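Local coordinates for protein HpuA (Kingella denitrificans ATCC 33394, PDB 5EC6) that serves as an outer-membrane lipoprotein receptor for haemoglobin, probably as part of haem iron acquisition by the bacterium, at residues Asn87-Met91 and Met116-Cys120; Leu101-Met107 and Arg188-Tyr194; Gly127-Leu131 and Ser193-Arg197; Phe138-Met142 and Ile180-Val184; Thr176-Ile180 and Gly281-Gly285. All coordinates share one frame; numbering follows the deposited sequence. Where two conformers were deposited one is given.

Interaction 1 (Asn87-Met91 and Met116-Cys120)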
# COMPACT_ATOMS: atom_id res chain seq x y z
N ASN A 87 4.70 8.98 11.74
CA ASN A 87 3.40 8.76 11.10
C ASN A 87 3.32 7.38 10.44
O ASN A 87 2.78 7.24 9.35
CB ASN A 87 3.04 9.89 10.12
CG ASN A 87 4.05 10.11 9.03
OD1 ASN A 87 5.12 9.49 8.98
ND2 ASN A 87 3.68 10.96 8.09
N THR A 88 3.86 6.38 11.12
CA THR A 88 3.80 5.00 10.66
C THR A 88 3.25 4.07 11.70
O THR A 88 3.10 4.42 12.85
CB THR A 88 5.19 4.49 10.24
OG1 THR A 88 6.06 4.47 11.36
CG2 THR A 88 5.76 5.31 9.20
N LEU A 89 2.92 2.86 11.27
CA LEU A 89 2.48 1.80 12.15
C LEU A 89 3.59 1.50 13.16
O LEU A 89 4.77 1.64 12.88
CB LEU A 89 2.19 0.54 11.34
CG LEU A 89 1.07 0.67 10.32
CD1 LEU A 89 0.93 -0.66 9.57
CD2 LEU A 89 -0.25 1.06 10.95
N ILE A 90 3.17 1.06 14.33
CA ILE A 90 4.08 0.43 15.28
C ILE A 90 4.72 -0.81 14.67
O ILE A 90 4.04 -1.71 14.18
CB ILE A 90 3.34 0.02 16.57
CG1 ILE A 90 2.61 1.21 17.21
CG2 ILE A 90 4.33 -0.61 17.57
CD1 ILE A 90 1.56 0.80 18.24
N MET A 91 6.04 -0.87 14.77
CA MET A 91 6.80 -2.07 14.37
C MET A 91 6.56 -3.26 15.32
O MET A 91 6.46 -3.06 16.53
CB MET A 91 8.27 -1.75 14.41
CG MET A 91 8.63 -0.44 13.73
SD MET A 91 9.02 -0.80 12.02
CE MET A 91 10.62 -1.52 12.34
N MET A 116 -2.42 11.70 10.59
CA MET A 116 -1.93 10.86 9.47
C MET A 116 -1.27 9.60 9.94
O MET A 116 -0.57 9.54 10.94
CB MET A 116 -0.98 11.68 8.62
CG MET A 116 -0.39 10.95 7.42
SD MET A 116 0.72 12.07 6.58
CE MET A 116 1.42 11.00 5.32
N ILE A 117 -1.44 8.53 9.16
CA ILE A 117 -0.60 7.36 9.33
C ILE A 117 -0.37 6.68 7.96
O ILE A 117 -1.19 6.83 7.02
CB ILE A 117 -1.29 6.37 10.27
CG1 ILE A 117 -0.25 5.34 10.82
CG2 ILE A 117 -2.47 5.72 9.61
CD1 ILE A 117 -0.60 4.66 12.09
N ALA A 118 0.78 6.00 7.86
CA ALA A 118 1.16 5.24 6.67
C ALA A 118 1.88 3.97 7.10
O ALA A 118 2.20 3.76 8.28
CB ALA A 118 2.01 6.07 5.77
N CYS A 119 2.08 3.05 6.17
CA CYS A 119 2.79 1.79 6.51
C CYS A 119 4.19 2.02 7.09
O CYS A 119 4.93 2.89 6.61
CB CYS A 119 3.02 0.92 5.30
SG CYS A 119 3.20 -0.89 5.67
N CYS A 120 4.58 1.21 8.08
CA CYS A 120 5.97 1.19 8.53
C CYS A 120 6.82 0.36 7.57
O CYS A 120 7.01 -0.84 7.77
CB CYS A 120 6.10 0.64 9.95
SG CYS A 120 5.47 -1.05 10.21
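Thr88 and Ala118 pair through their backbones, their CA atoms 4.8 Å apart. Two hydrogen bonds hold this pair. Ala118 N donates a hydrogen bond to Asn87 O at 2.8 Å, and Leu89 N donates one to Ala118 O at 3.2 Å. Thr88 CA also makes a CA-H...O contact to Ala118 O at 3.1 Å.

The apolar contacts follow the backbone. The side chains of Leu89 and Ile117 lie across one another, and Leu89 CD2 meets Ile117 CD1 at 3.8 Å. Cys120 points back at the other segment, with SG between its backbone N and carbonyl carbon (chi1 58°). This places SG against Leu89 CB at 3.8 Å. Met91 SD packs on Cys120 CB.

One polar side chain lies along a sulfur. Asn87 and Met116 extend alongside each other, with Asn87 ND2 3.5 Å from Met116 SD. The amide is gripped at both ends by the chain just before it: OD1 by Gly84 N, ND2 by Asp82 O. This should fix its rotation.

The segments run 30° apart, in the same general direction. The arrangement is an isolated beta bridge with the bonding pattern of a parallel pair, joining the 87-91 loop to the end of strand 115-118.

Interaction 2 (Leu101-Met107 and Arg188-Tyr194)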
# COMPACT_ATOMS: atom_id res chain seq x y z
N LEU A 101 2.22 -8.00 14.41
CA LEU A 101 1.83 -6.62 14.19
C LEU A 101 0.75 -6.24 15.17
O LEU A 101 -0.30 -6.91 15.29
CB LEU A 101 1.35 -6.42 12.73
CG LEU A 101 1.10 -4.99 12.31
CD1 LEU A 101 2.41 -4.17 12.29
CD2 LEU A 101 0.40 -4.93 10.93
N PRO A 102 0.97 -5.15 15.95
CA PRO A 102 -0.13 -4.73 16.83
C PRO A 102 -1.37 -4.35 16.01
O PRO A 102 -1.20 -3.90 14.88
CB PRO A 102 0.44 -3.50 17.52
CG PRO A 102 1.92 -3.63 17.40
CD PRO A 102 2.16 -4.31 16.08
N ASN A 103 -2.56 -4.56 16.55
CA ASN A 103 -3.78 -4.28 15.79
C ASN A 103 -4.31 -2.86 15.89
O ASN A 103 -5.29 -2.53 15.22
CB ASN A 103 -4.87 -5.26 16.15
CG ASN A 103 -4.49 -6.70 15.87
OD1 ASN A 103 -3.71 -7.01 14.99
ND2 ASN A 103 -5.10 -7.60 16.60
N SER A 104 -3.69 -2.02 16.73
CA SER A 104 -4.09 -0.63 16.93
C SER A 104 -2.85 0.22 17.03
O SER A 104 -1.83 -0.23 17.62
CB SER A 104 -4.93 -0.51 18.21
OG SER A 104 -5.42 0.80 18.37
N HIS A 105 -2.89 1.42 16.46
CA HIS A 105 -1.74 2.31 16.33
C HIS A 105 -2.18 3.76 16.46
O HIS A 105 -3.23 4.15 15.96
CB HIS A 105 -1.00 2.15 14.99
CG HIS A 105 -0.89 0.74 14.54
ND1 HIS A 105 0.31 0.07 14.52
CD2 HIS A 105 -1.80 -0.12 14.02
CE1 HIS A 105 0.13 -1.15 14.06
NE2 HIS A 105 -1.15 -1.29 13.77
N PRO A 106 -1.39 4.57 17.17
CA PRO A 106 -1.70 6.00 17.19
C PRO A 106 -1.38 6.68 15.84
O PRO A 106 -0.40 6.33 15.20
CB PRO A 106 -0.74 6.52 18.29
CG PRO A 106 0.45 5.63 18.21
CD PRO A 106 -0.13 4.26 17.87
N MET A 107 -2.19 7.63 15.42
CA MET A 107 -1.91 8.44 14.25
C MET A 107 -1.18 9.69 14.67
O MET A 107 -1.38 10.19 15.80
CB MET A 107 -3.22 8.81 13.57
CG MET A 107 -4.06 7.59 13.18
SD MET A 107 -5.61 7.98 12.34
CE MET A 107 -5.08 8.58 10.76
N ARG A 188 -7.78 6.08 16.16
CA ARG A 188 -6.65 5.18 15.99
C ARG A 188 -6.74 4.47 14.65
O ARG A 188 -7.81 4.22 14.11
CB ARG A 188 -6.57 4.17 17.10
CG ARG A 188 -5.95 4.89 18.32
CD ARG A 188 -6.00 4.02 19.51
NE ARG A 188 -4.89 3.09 19.56
CZ ARG A 188 -3.63 3.35 19.88
NH1 ARG A 188 -3.19 4.59 20.18
NH2 ARG A 188 -2.80 2.32 19.91
N ALA A 189 -5.58 4.16 14.16
CA ALA A 189 -5.46 3.23 13.06
C ALA A 189 -5.55 1.80 13.56
O ALA A 189 -4.92 1.42 14.55
CB ALA A 189 -4.12 3.45 12.37
N VAL A 190 -6.33 0.98 12.86
CA VAL A 190 -6.49 -0.40 13.23
C VAL A 190 -6.15 -1.27 12.00
O VAL A 190 -6.45 -0.90 10.87
CB VAL A 190 -7.89 -0.71 13.77
CG1 VAL A 190 -8.07 -0.01 15.12
CG2 VAL A 190 -9.02 -0.29 12.85
N THR A 191 -5.48 -2.36 12.27
CA THR A 191 -4.91 -3.21 11.21
C THR A 191 -5.37 -4.64 11.29
O THR A 191 -5.71 -5.19 12.37
CB THR A 191 -3.39 -3.09 11.16
OG1 THR A 191 -2.81 -3.28 12.48
CG2 THR A 191 -2.98 -1.75 10.60
N SER A 192 -5.39 -5.29 10.13
CA SER A 192 -5.74 -6.69 10.02
C SER A 192 -4.70 -7.59 10.69
O SER A 192 -3.54 -7.22 10.86
CB SER A 192 -5.89 -7.07 8.54
OG SER A 192 -4.71 -6.79 7.83
N SER A 193 -5.14 -8.79 11.09
CA SER A 193 -4.28 -9.67 11.92
C SER A 193 -3.09 -10.13 11.16
O SER A 193 -3.18 -10.60 10.00
CB SER A 193 -5.05 -10.87 12.44
OG SER A 193 -6.12 -10.43 13.25
N TYR A 194 -1.93 -10.07 11.80
CA TYR A 194 -0.71 -10.46 11.14
C TYR A 194 0.29 -10.91 12.17
O TYR A 194 0.72 -10.09 13.00
CB TYR A 194 -0.13 -9.30 10.35
CG TYR A 194 0.88 -9.59 9.29
CD1 TYR A 194 0.97 -10.85 8.65
CD2 TYR A 194 1.73 -8.59 8.83
CE1 TYR A 194 1.87 -11.07 7.64
CE2 TYR A 194 2.64 -8.80 7.83
CZ TYR A 194 2.72 -10.04 7.22
OH TYR A 194 3.65 -10.18 6.21
O HOH W 1 -1.83 -8.96 14.51
O HOH W 2 -2.26 -5.87 12.80
O HOH W 3 -5.11 -10.47 15.83
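Thr191 OG1 is gripped twice. His105 NE2 hydrogen-bonds to it at 2.9 Å, with the hydroxyl oxygen at the edge of the imidazole and in its plane. Water 2 meets it at 2.7 Å and also reaches Asn103 OD1 and Ser192 O. A chi1 of 50° at Thr191 turns the hydroxyl toward the ring. The other ring nitrogen, His105 ND1, bonds to Ile90 N, so the imidazole is held from both sides.

At the other end, Arg188 NE gives a 2.6 Å bond to Ser104 OG, which lies near the guanidinium edge; NH2 adds a weak one. The Arg188 chain bends at chi3 and lays one guanidinium face over the backbone of His105 and Pro106.

The backbone pairing is antiparallel. His105 and Ala189 exchange two bonds, His105 N to Ala189 O at 2.8 Å and Ala189 N to His105 O at 3.0 Å. Leu101 N reaches Tyr194 O at 2.9 Å. Water 1 accepts from Tyr194 N and touches Leu101 O and Asn103 OD1.

Strand 188-191 lies between strand 104-109 and strand 174-185, while strand 115-118 follows beyond 104-109, its Ile117 touching both His105 and Ala189.

Interaction 3 (Gly127-Leu131 and Ser193-Arg197)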
# COMPACT_ATOMS: atom_id res chain seq x y z
N GLY A 127 11.08 -8.74 9.72
CA GLY A 127 10.52 -9.68 8.76
C GLY A 127 9.24 -9.09 8.17
O GLY A 127 9.19 -7.91 7.80
N MET A 128 8.19 -9.91 8.15
CA MET A 128 6.84 -9.43 7.87
C MET A 128 6.80 -8.78 6.51
O MET A 128 6.90 -7.56 6.34
CB MET A 128 6.34 -8.48 8.92
CG MET A 128 6.18 -9.19 10.27
SD MET A 128 4.78 -8.64 11.24
CE MET A 128 4.84 -6.92 10.90
N ASN A 129 6.67 -9.66 5.56
CA ASN A 129 6.88 -9.33 4.21
C ASN A 129 5.84 -8.36 3.65
O ASN A 129 6.19 -7.64 2.74
CB ASN A 129 6.89 -10.59 3.39
CG ASN A 129 8.14 -11.43 3.61
OD1 ASN A 129 9.17 -10.96 4.12
ND2 ASN A 129 8.04 -12.69 3.22
N ALA A 130 4.61 -8.32 4.18
CA ALA A 130 3.58 -7.40 3.62
C ALA A 130 3.98 -5.94 3.75
O ALA A 130 3.51 -5.11 3.02
CB ALA A 130 2.24 -7.62 4.27
N LEU A 131 4.82 -5.65 4.75
CA LEU A 131 5.15 -4.29 5.11
C LEU A 131 6.30 -3.74 4.28
O LEU A 131 6.52 -2.55 4.29
CB LEU A 131 5.60 -4.22 6.58
CG LEU A 131 4.68 -4.66 7.71
CD1 LEU A 131 5.53 -4.74 8.96
CD2 LEU A 131 3.53 -3.67 7.86
N SER A 193 -5.14 -8.79 11.09
CA SER A 193 -4.28 -9.67 11.92
C SER A 193 -3.09 -10.13 11.16
O SER A 193 -3.18 -10.60 10.00
CB SER A 193 -5.05 -10.87 12.44
OG SER A 193 -6.12 -10.43 13.25
N TYR A 194 -1.93 -10.07 11.80
CA TYR A 194 -0.71 -10.46 11.14
C TYR A 194 0.29 -10.91 12.17
O TYR A 194 0.72 -10.09 13.00
CB TYR A 194 -0.13 -9.30 10.35
CG TYR A 194 0.88 -9.59 9.29
CD1 TYR A 194 0.97 -10.85 8.65
CD2 TYR A 194 1.73 -8.59 8.83
CE1 TYR A 194 1.87 -11.07 7.64
CE2 TYR A 194 2.64 -8.80 7.83
CZ TYR A 194 2.72 -10.04 7.22
OH TYR A 194 3.65 -10.18 6.21
N GLU A 195 0.69 -12.18 12.05
CA GLU A 195 1.73 -12.76 12.92
C GLU A 195 2.53 -13.72 12.10
O GLU A 195 1.96 -14.60 11.41
CB GLU A 195 1.11 -13.51 14.10
CG GLU A 195 2.15 -14.25 14.94
CD GLU A 195 1.58 -14.92 16.19
OE1 GLU A 195 0.38 -14.75 16.51
OE2 GLU A 195 2.40 -15.58 16.87
N THR A 196 3.84 -13.56 12.11
CA THR A 196 4.69 -14.51 11.40
C THR A 196 5.64 -15.14 12.41
O THR A 196 5.67 -14.74 13.57
CB THR A 196 5.46 -13.81 10.27
OG1 THR A 196 6.25 -12.76 10.83
CG2 THR A 196 4.48 -13.22 9.27
N ARG A 197 6.40 -16.13 11.95
CA ARG A 197 7.49 -16.71 12.76
C ARG A 197 8.76 -16.94 11.94
O ARG A 197 8.72 -17.66 10.94
CB ARG A 197 7.02 -18.01 13.43
CG ARG A 197 7.00 -17.92 14.95
CD ARG A 197 6.03 -18.88 15.62
NE ARG A 197 5.59 -18.36 16.92
CZ ARG A 197 6.37 -18.20 18.00
NH1 ARG A 197 7.67 -18.52 17.97
NH2 ARG A 197 5.85 -17.71 19.12
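The 127-131 segment meets the Tyr194 ring obliquely. Met128 SD stands 4.4 Å from the centroid of the Tyr194 ring, 32° off the ring normal. This is a Met-aromatic contact. Met128 CB and Ala130 CB touch Tyr194 CE2 at 3.9 and 3.8 Å. At the ring edge, near its plane, lies Leu101 CD2.

The methionine and tyrosine side chains run antiparallel alongside one another. The Met128 chain bends at chi2 and chi3, and this folds the sulfur back along the ring. Its CG meets Thr196 OG1 at 3.6 Å.

The ring ends in a polar grip. Ala130 N donates a hydrogen bond to Tyr194 OH at 2.9 Å, nearly straight at 169°. Asn129 N is also close to the hydroxyl, but its angle is poor. Glu178 OE2 also bonds to Tyr194 OH, so two groups fix the tip of the ring. The 3-10 turn is itself closed by Leu131 N to Met128 O.

Strand 174-185 lies next to the contact, with Ile180 touching Ala130, Leu131 and Tyr194. Short strand 195-196 pairs with strand 99-100, whose Arg99 touches both Met128 and Thr196.

Interaction 4 (Phe138-Met142 and Ile180-Val184)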
# COMPACT_ATOMS: atom_id res chain seq x y z
N PHE A 138 0.48 2.97 1.70
CA PHE A 138 -0.95 3.06 2.02
C PHE A 138 -1.11 3.58 3.42
O PHE A 138 -0.18 3.48 4.23
CB PHE A 138 -1.70 1.72 1.77
CG PHE A 138 -1.42 0.63 2.76
CD1 PHE A 138 -0.23 -0.12 2.71
CD2 PHE A 138 -2.33 0.32 3.75
CE1 PHE A 138 0.02 -1.14 3.59
CE2 PHE A 138 -2.05 -0.67 4.68
CZ PHE A 138 -0.89 -1.40 4.60
N GLY A 139 -2.29 4.12 3.69
CA GLY A 139 -2.51 4.77 4.96
C GLY A 139 -3.80 5.51 4.97
O GLY A 139 -4.77 5.16 4.28
N ALA A 140 -3.86 6.52 5.86
CA ALA A 140 -5.09 7.32 6.04
C ALA A 140 -4.73 8.69 6.52
O ALA A 140 -3.76 8.85 7.29
CB ALA A 140 -6.02 6.68 7.04
N TRP A 141 -5.55 9.65 6.11
CA TRP A 141 -5.52 10.99 6.66
C TRP A 141 -6.88 11.26 7.31
O TRP A 141 -7.93 10.87 6.77
CB TRP A 141 -5.24 11.98 5.56
CG TRP A 141 -5.33 13.46 5.92
CD1 TRP A 141 -4.33 14.27 6.33
CD2 TRP A 141 -6.50 14.30 5.78
NE1 TRP A 141 -4.78 15.58 6.49
CE2 TRP A 141 -6.12 15.62 6.14
CE3 TRP A 141 -7.82 14.06 5.41
CZ2 TRP A 141 -7.02 16.68 6.12
CZ3 TRP A 141 -8.71 15.15 5.35
CH2 TRP A 141 -8.30 16.42 5.71
N MET A 142 -6.84 11.90 8.46
CA MET A 142 -8.07 12.33 9.15
C MET A 142 -8.10 13.85 9.19
O MET A 142 -7.10 14.45 9.56
CB MET A 142 -8.12 11.75 10.55
CG MET A 142 -9.32 12.24 11.34
SD MET A 142 -9.23 11.73 13.07
CE MET A 142 -9.94 10.16 12.71
N ILE A 180 -1.84 -6.21 4.11
CA ILE A 180 -2.40 -5.67 5.36
C ILE A 180 -3.50 -4.68 5.01
O ILE A 180 -3.36 -3.88 4.08
CB ILE A 180 -1.31 -4.96 6.17
CG1 ILE A 180 -0.20 -5.94 6.59
CG2 ILE A 180 -1.91 -4.26 7.39
CD1 ILE A 180 1.09 -5.23 6.88
N GLY A 181 -4.60 -4.76 5.76
CA GLY A 181 -5.70 -3.81 5.70
C GLY A 181 -5.66 -2.84 6.86
O GLY A 181 -5.19 -3.21 7.96
N LEU A 182 -6.11 -1.64 6.57
CA LEU A 182 -6.10 -0.52 7.53
C LEU A 182 -7.47 0.14 7.53
O LEU A 182 -8.03 0.49 6.48
CB LEU A 182 -5.03 0.48 7.15
CG LEU A 182 -5.13 1.85 7.85
CD1 LEU A 182 -4.56 1.60 9.22
CD2 LEU A 182 -4.36 2.95 7.12
N ARG A 183 -8.00 0.35 8.75
CA ARG A 183 -9.16 1.18 8.95
C ARG A 183 -8.81 2.25 10.03
O ARG A 183 -7.74 2.19 10.66
CB ARG A 183 -10.37 0.35 9.40
CG ARG A 183 -10.93 -0.71 8.36
CD ARG A 183 -12.06 -1.49 8.97
NE ARG A 183 -13.04 -2.07 8.04
CZ ARG A 183 -13.66 -3.23 8.21
NH1 ARG A 183 -13.38 -4.08 9.25
NH2 ARG A 183 -14.47 -3.65 7.25
N VAL A 184 -9.69 3.23 10.19
CA VAL A 184 -9.58 4.20 11.29
C VAL A 184 -10.80 4.03 12.18
O VAL A 184 -11.93 4.12 11.70
CB VAL A 184 -9.44 5.64 10.79
CG1 VAL A 184 -9.38 6.56 12.02
CG2 VAL A 184 -8.20 5.81 9.96
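Leu182 CD2 presses onto the backbone of Gly139, 3.4 Å from Gly139 CA. This is the tight part of the contact. The methyl lies on the main chain, near both CA and C of the glycine. Leu182 CG stands opposite its own backbone N (chi1 166°), which carries the methyl across to the facing strand. Ala140 CB packs beside the same methyl.

Phe138 fills the next position along. Its chi1 of 73° swings the ring over to the facing strand. Leu182 CB sits at the ring edge, 4.0 Å from Phe138 CE2. Phe138 CE2 also comes within 3.5 Å of Ile180 O, from an oblique direction. The side chains of Phe138 and Ile180 are roughly perpendicular, with Phe138 CZ 3.9 Å from Ile180 CB. Ile180 was deposited in two conformers, so less weight rests on its outer branches.

The other end is nearer solvent. Val184 is partly exposed, and its carbonyl oxygen holds a glycerol, probably from the crystallisation liquor. Its methyls still pack closely, and the two branches divide the work. Val184 CG2 meets Ala140 CB at 3.7 Å, and Val184 CG1 meets Met142 CE at 3.7 Å. Met142 bends at chi3 to bring that methyl over.

The strands run nearly parallel, 5° apart, with axes 7.4 Å from each other at closest. They face each other rather than pair edge to edge. The side chains that meet are apolar, and the two segments share no hydrogen bond. Van der Waals packing joins them, while each strand is held by backbone bonds to other strands.

Interaction 5 (Thr176-Ile180 and Gly281-Gly285)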
# COMPACT_ATOMS: atom_id res chain seq x y z
N THR A 176 -0.11 -14.54 -5.90
CA THR A 176 -0.64 -14.39 -4.55
C THR A 176 0.17 -13.34 -3.80
O THR A 176 1.41 -13.35 -3.79
CB THR A 176 -0.58 -15.77 -3.86
OG1 THR A 176 -1.45 -16.67 -4.56
CG2 THR A 176 -1.01 -15.71 -2.45
N TYR A 177 -0.57 -12.48 -3.11
CA TYR A 177 -0.05 -11.32 -2.40
C TYR A 177 -0.37 -11.46 -0.91
O TYR A 177 -1.42 -11.96 -0.52
CB TYR A 177 -0.66 -10.02 -2.96
CG TYR A 177 -0.35 -9.75 -4.41
CD1 TYR A 177 -1.08 -10.39 -5.43
CD2 TYR A 177 0.67 -8.88 -4.77
CE1 TYR A 177 -0.76 -10.20 -6.75
CE2 TYR A 177 0.98 -8.65 -6.08
CZ TYR A 177 0.29 -9.32 -7.09
OH TYR A 177 0.59 -9.10 -8.42
N GLU A 178 0.56 -10.98 -0.09
CA GLU A 178 0.48 -11.00 1.36
C GLU A 178 0.25 -9.55 1.72
O GLU A 178 1.11 -8.73 1.44
CB GLU A 178 1.80 -11.54 1.93
CG GLU A 178 1.83 -11.72 3.45
CD GLU A 178 2.96 -12.66 3.88
OE1 GLU A 178 3.33 -13.61 3.11
OE2 GLU A 178 3.51 -12.44 5.00
N VAL A 179 -0.89 -9.24 2.35
CA VAL A 179 -1.35 -7.86 2.44
C VAL A 179 -1.73 -7.49 3.90
O VAL A 179 -2.03 -8.38 4.73
CB VAL A 179 -2.55 -7.52 1.50
CG1 VAL A 179 -2.22 -7.91 0.07
CG2 VAL A 179 -3.85 -8.14 1.92
N ILE A 180 -1.84 -6.21 4.11
CA ILE A 180 -2.40 -5.67 5.36
C ILE A 180 -3.50 -4.68 5.01
O ILE A 180 -3.36 -3.88 4.08
CB ILE A 180 -1.31 -4.96 6.17
CG1 ILE A 180 -0.20 -5.94 6.59
CG2 ILE A 180 -1.91 -4.26 7.39
CD1 ILE A 180 1.09 -5.23 6.88
N GLY A 281 4.21 -5.57 -11.12
CA GLY A 281 3.11 -5.98 -10.23
C GLY A 281 3.51 -6.75 -9.02
O GLY A 281 2.74 -7.56 -8.49
N GLY A 282 4.73 -6.53 -8.54
CA GLY A 282 5.17 -7.11 -7.33
C GLY A 282 4.52 -6.59 -6.03
O GLY A 282 4.79 -7.16 -4.97
N GLU A 283 3.77 -5.51 -6.14
CA GLU A 283 3.00 -4.96 -5.05
C GLU A 283 1.57 -4.71 -5.48
O GLU A 283 1.24 -4.69 -6.68
CB GLU A 283 3.69 -3.70 -4.49
CG GLU A 283 5.07 -4.07 -3.98
CD GLU A 283 5.94 -2.90 -3.56
OE1 GLU A 283 5.51 -1.76 -3.63
OE2 GLU A 283 7.11 -3.18 -3.12
N ILE A 284 0.69 -4.52 -4.49
CA ILE A 284 -0.73 -4.43 -4.73
C ILE A 284 -1.31 -3.49 -3.68
O ILE A 284 -0.81 -3.45 -2.57
CB ILE A 284 -1.42 -5.84 -4.65
CG1 ILE A 284 -2.87 -5.78 -5.16
CG2 ILE A 284 -1.40 -6.40 -3.24
CD1 ILE A 284 -3.42 -7.13 -5.52
N GLY A 285 -2.32 -2.74 -4.03
CA GLY A 285 -3.00 -1.88 -3.04
C GLY A 285 -4.34 -1.39 -3.54
O GLY A 285 -4.66 -1.53 -4.70
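Tyr177 on strand 174-185 reaches across to strand 283-289. Both strands pair with 298-308 in a closed ring of antiparallel strands, consistent with the beta barrel of this receptor. A classic beta bulge lies at the start of strand 283-289: Gly282 and Glu283 both face Phe265.

The tyrosine can be followed outward. Its CB meets Ile284 CG2 at 3.7 Å. CG lies opposite the Tyr177 carbonyl carbon (chi1 -62°), which sends the ring over the isoleucine. Tyr177 CD2 then touches Ile284 CG2 at 3.6 Å. Ile284 CB sits over one ring face, 4.1 Å from the centroid of the Tyr177 ring and 27° off the normal. This is a CH-pi contact. Over the same face, Ile284 CD1 lies toward the rim, 4.0 Å from Tyr177 CD1. Farther out, Tyr177 CE2 and CZ approach Gly281 O, at 3.2 and 3.3 Å. CE2 also passes the backbone of Gly282 and Glu283.

Ile284 presents two branches at once. CG2 also meets Val179 CG1 at 3.7 Å, wedged between the valine and the ring. Leu264 of strand 256-265 touches both Tyr177 and Ile284, and Val214 of strand 208-215 touches Tyr177. The group is buried.

The only polar bond between the segments is at the tip of the ring. Tyr177 OH donates to Gly281 O at 2.6 Å. The hydroxyl lies in the carbonyl plane of Gly281, with a C=O...O angle of 154°, and Gly281 O sits at the ring edge.

From the N terminus, interaction 1 closes the first loop, bringing 87-91 to strand 115-118. Interaction 2 opens inside that loop at 101-107 and closes far later at 188-194, so the two cross. Interaction 3 opens after interaction 1 has closed and ends on the same stretch as interaction 2, sharing Ser193 and Tyr194. Interaction 4 nests inside both of these loops. Interaction 5 starts on strand 174-185, where interaction 4 ends, shares Ile180 with it, and crosses interactions 2 and 3. Strand 174-185 serves interactions 4 and 5: interaction 4 sets it against strand 136-142, and interaction 5 against strand 283-289 in the barrel.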